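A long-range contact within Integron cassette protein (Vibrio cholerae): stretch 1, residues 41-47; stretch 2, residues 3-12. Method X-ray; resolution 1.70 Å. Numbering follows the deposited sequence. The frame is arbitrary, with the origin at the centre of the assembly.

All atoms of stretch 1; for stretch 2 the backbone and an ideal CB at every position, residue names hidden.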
# COMPACT_ATOMS: atom_id res chain seq x y z
N ARG A 41 -8.42 -5.13 0.62
CA ARG A 41 -8.95 -4.46 -0.57
C ARG A 41 -8.32 -3.07 -0.75
O ARG A 41 -8.31 -2.26 0.18
CB ARG A 41 -10.48 -4.35 -0.50
CG ARG A 41 -11.10 -3.55 -1.65
CD ARG A 41 -12.61 -3.77 -1.75
NE ARG A 41 -13.25 -3.66 -0.45
CZ ARG A 41 -13.61 -2.51 0.11
NH1 ARG A 41 -13.38 -1.37 -0.52
NH2 ARG A 41 -14.19 -2.50 1.30
N PHE A 42 -7.79 -2.79 -1.94
CA PHE A 42 -7.18 -1.47 -2.19
C PHE A 42 -8.24 -0.37 -2.26
O PHE A 42 -9.25 -0.50 -2.94
CB PHE A 42 -6.35 -1.48 -3.48
CG PHE A 42 -5.53 -0.23 -3.69
CD1 PHE A 42 -4.63 0.20 -2.72
CD2 PHE A 42 -5.62 0.49 -4.88
CE1 PHE A 42 -3.85 1.34 -2.92
CE2 PHE A 42 -4.85 1.63 -5.08
CZ PHE A 42 -3.96 2.05 -4.11
N LEU A 43 -7.99 0.73 -1.55
CA LEU A 43 -8.89 1.88 -1.56
C LEU A 43 -8.36 3.03 -2.41
O LEU A 43 -9.14 3.81 -2.96
CB LEU A 43 -9.10 2.37 -0.13
CG LEU A 43 -9.57 1.34 0.89
CD1 LEU A 43 -9.75 2.04 2.23
CD2 LEU A 43 -10.87 0.66 0.45
N GLY A 44 -7.04 3.17 -2.50
CA GLY A 44 -6.43 4.23 -3.28
C GLY A 44 -5.14 4.72 -2.64
O GLY A 44 -4.81 4.30 -1.54
N SER A 45 -4.43 5.62 -3.32
CA SER A 45 -3.14 6.07 -2.84
C SER A 45 -3.02 7.60 -2.85
O SER A 45 -3.78 8.30 -3.53
CB SER A 45 -2.04 5.50 -3.72
OG SER A 45 -2.11 6.05 -5.03
N ASN A 46 -2.04 8.10 -2.11
CA ASN A 46 -1.66 9.49 -2.19
C ASN A 46 -0.16 9.63 -2.07
O ASN A 46 0.46 8.94 -1.25
CB ASN A 46 -2.36 10.31 -1.11
CG ASN A 46 -2.06 11.79 -1.24
OD1 ASN A 46 -2.23 12.37 -2.31
ND2 ASN A 46 -1.60 12.40 -0.16
N PHE A 47 0.44 10.50 -2.88
CA PHE A 47 1.89 10.67 -2.84
C PHE A 47 2.29 12.10 -2.53
O PHE A 47 1.86 13.04 -3.21
CB PHE A 47 2.54 10.22 -4.16
CG PHE A 47 4.05 10.32 -4.16
CD1 PHE A 47 4.82 9.36 -3.53
CD2 PHE A 47 4.69 11.35 -4.82
CE1 PHE A 47 6.21 9.44 -3.54
CE2 PHE A 47 6.08 11.44 -4.84
CZ PHE A 47 6.84 10.48 -4.20
N UNK A 3 -10.64 10.77 3.33
CA UNK A 3 -11.58 11.19 2.30
C UNK A 3 -11.16 10.55 0.97
O UNK A 3 -10.16 10.94 0.38
CB UNK A 3 -11.63 12.72 2.19
N UNK A 4 -11.92 9.56 0.52
CA UNK A 4 -11.58 8.81 -0.69
C UNK A 4 -11.47 9.68 -1.94
O UNK A 4 -10.74 9.35 -2.87
CB UNK A 4 -12.63 7.72 -0.93
N UNK A 5 -12.22 10.78 -1.97
CA UNK A 5 -12.22 11.66 -3.13
C UNK A 5 -10.86 12.32 -3.39
O UNK A 5 -10.63 12.86 -4.47
CB UNK A 5 -13.29 12.74 -2.95
N UNK A 6 -9.98 12.31 -2.39
CA UNK A 6 -8.63 12.85 -2.55
C UNK A 6 -7.65 11.82 -3.08
O UNK A 6 -6.54 12.16 -3.47
CB UNK A 6 -8.12 13.40 -1.21
N UNK A 7 -8.06 10.55 -3.12
CA UNK A 7 -7.14 9.47 -3.46
C UNK A 7 -7.06 9.16 -4.95
O UNK A 7 -8.05 9.25 -5.68
CB UNK A 7 -7.55 8.20 -2.71
N UNK A 8 -5.86 8.78 -5.37
CA UNK A 8 -5.64 8.26 -6.71
C UNK A 8 -6.16 6.83 -6.77
O UNK A 8 -5.88 6.02 -5.89
CB UNK A 8 -4.16 8.32 -7.09
N UNK A 9 -6.94 6.51 -7.80
CA UNK A 9 -7.61 5.21 -7.86
C UNK A 9 -6.72 4.03 -8.27
O UNK A 9 -7.08 2.88 -8.03
CB UNK A 9 -8.78 5.30 -8.84
N UNK A 10 -5.59 4.32 -8.89
CA UNK A 10 -4.65 3.27 -9.28
C UNK A 10 -3.22 3.65 -8.95
O UNK A 10 -2.82 4.80 -9.11
CB UNK A 10 -4.77 2.97 -10.78
N UNK A 11 -2.45 2.68 -8.50
CA UNK A 11 -1.03 2.87 -8.30
C UNK A 11 -0.33 1.58 -8.70
O UNK A 11 -0.37 0.59 -7.96
CB UNK A 11 -0.71 3.26 -6.85
N UNK A 12 0.29 1.60 -9.87
CA UNK A 12 0.88 0.40 -10.43
C UNK A 12 -0.17 -0.69 -10.49
O UNK A 12 -1.27 -0.46 -10.99
CB UNK A 12 2.09 -0.05 -9.61

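The two stretches meet through one antiparallel bridge, in which the backbone of position 8 pairs with Ser45 of the strand 41-47; this bridge is the register point for the neighbouring positions.

Position 3 lies beyond the reach of stretch 1, so stretch 1 sets no limit on its side chain. A residue able to accept from the NH groups of the tight turn that follows would suit, such as aspartate, asparagine or serine. It is Asp3, whose OD1 accepts a hydrogen bond from the N of position 5 at 3.1 Å.

At position 4 the CA-to-CB bond points sideways, and nothing of stretch 1 lies near the ideal CB. Only a long side chain could reach the strand, where the methyl groups of Leu43 offer an apolar surface and its carbonyl an acceptor; lysine, arginine, methionine or glutamine would all be plausible. The residue is Arg4. One face of its guanidinium lies over Leu43, with CZ 3.8 Å from Leu43 CD2, and a water accepts from Arg4 NH1 (3.1 Å) while donating to Leu43 O (2.9 Å). The group thus packs by its flat face and keeps an edge for solvent.

Position 5 is out of reach and would tolerate many polar residues; it is Asp5. Position 6, the last of the 3-10 segment, has a sideways CB with no neighbour in stretch 1, leaving its side chain largely free. It is Tyr6, whose ring leads away from the strand; a water lies 2.8 Å from Tyr6 O and 2.8 Å from Asn46 OD1, joining the two.

Position 7 is more constrained. Its ideal CB is 4.2 Å from Gly44 CA and 3.9 Å from Ser45 O, beside a stretch of strand without a side chain at Gly44. A medium aliphatic residue, such as leucine, isoleucine, valine or methionine, would cover this surface. Leu7 does so: its CD1 is 3.9 Å from Gly44 CA, and its CD2 is 4.2 Å from Asn46 CB. A CB on Gly44 would fall 2.9 Å from Leu7 CB, so the close approach depends on the glycine.

Position 8 has its extended backbone engaged in the bridge: its N donates to Ser45 O (2.8 Å) and its O accepts from Ser45 N (3.0 Å). The sideways CB leaves the choice broad, with polar or beta-favouring residues suitable. Gln8 presents CB 3.6 Å from Ser45 OG, while its NE2 donates to the O of position 10 (2.7 Å), bracing its own stretch.

At positions 9 and 10 the CBs point away, and small or polar residues would fit: they are Ser9, whose O lies at the edge of the Phe42 ring, 3.9 Å from CE2, and Glu10.

Position 11 points toward the strand, its ideal CB 3.6 Å from Ser45 OG and 4.4 Å from Phe42 CZ. Aromatic or branched aliphatic residues would suit; Tyr11 is found, its CB meeting both atoms.

Position 12 has positive phi, favouring glycine, and is Gly12.

Stretch 2, residues 3-12: DRDYLQSEYG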
# COMPACT_ATOMS: atom_id res chain seq x y z
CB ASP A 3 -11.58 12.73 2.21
CG ASP A 3 -12.62 13.27 1.26
OD1 ASP A 3 -13.17 12.50 0.44
OD2 ASP A 3 -12.88 14.49 1.33
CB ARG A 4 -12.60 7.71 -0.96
CG ARG A 4 -12.89 6.82 0.23
CD ARG A 4 -12.02 5.58 0.26
NE ARG A 4 -12.51 4.67 1.29
CZ ARG A 4 -13.26 3.60 1.04
NH1 ARG A 4 -13.60 3.28 -0.20
NH2 ARG A 4 -13.66 2.83 2.05
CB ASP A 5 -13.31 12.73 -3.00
CG ASP A 5 -14.71 12.19 -3.26
OD1 ASP A 5 -14.84 10.99 -3.58
OD2 ASP A 5 -15.68 12.96 -3.14
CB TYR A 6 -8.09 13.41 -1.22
CG TYR A 6 -8.63 14.78 -0.90
CD1 TYR A 6 -7.93 15.92 -1.24
CD2 TYR A 6 -9.86 14.92 -0.27
CE1 TYR A 6 -8.43 17.18 -0.96
CE2 TYR A 6 -10.37 16.16 0.01
CZ TYR A 6 -9.65 17.30 -0.33
OH TYR A 6 -10.18 18.54 -0.04
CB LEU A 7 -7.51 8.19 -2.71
CG LEU A 7 -7.52 8.17 -1.18
CD1 LEU A 7 -7.84 6.77 -0.68
CD2 LEU A 7 -6.21 8.67 -0.59
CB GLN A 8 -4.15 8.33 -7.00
CG GLN A 8 -3.73 7.85 -8.35
CD GLN A 8 -2.27 8.17 -8.59
OE1 GLN A 8 -1.87 9.33 -8.58
NE2 GLN A 8 -1.46 7.13 -8.77
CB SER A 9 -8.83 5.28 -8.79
OG SER A 9 -8.44 5.58 -10.11
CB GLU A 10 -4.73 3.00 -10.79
CG GLU A 10 -6.14 2.71 -11.27
CD GLU A 10 -6.17 2.14 -12.68
OE1 GLU A 10 -5.08 1.98 -13.28
OE2 GLU A 10 -7.28 1.84 -13.18
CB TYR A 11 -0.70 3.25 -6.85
CG TYR A 11 0.74 3.66 -6.68
CD1 TYR A 11 1.11 4.99 -6.76
CD2 TYR A 11 1.73 2.71 -6.47
CE1 TYR A 11 2.43 5.36 -6.63
CE2 TYR A 11 3.04 3.07 -6.33
CZ TYR A 11 3.39 4.39 -6.42
OH TYR A 11 4.71 4.74 -6.28
O HOH W 1 -12.04 3.80 -2.84
O HOH W 2 -3.98 11.55 -4.37
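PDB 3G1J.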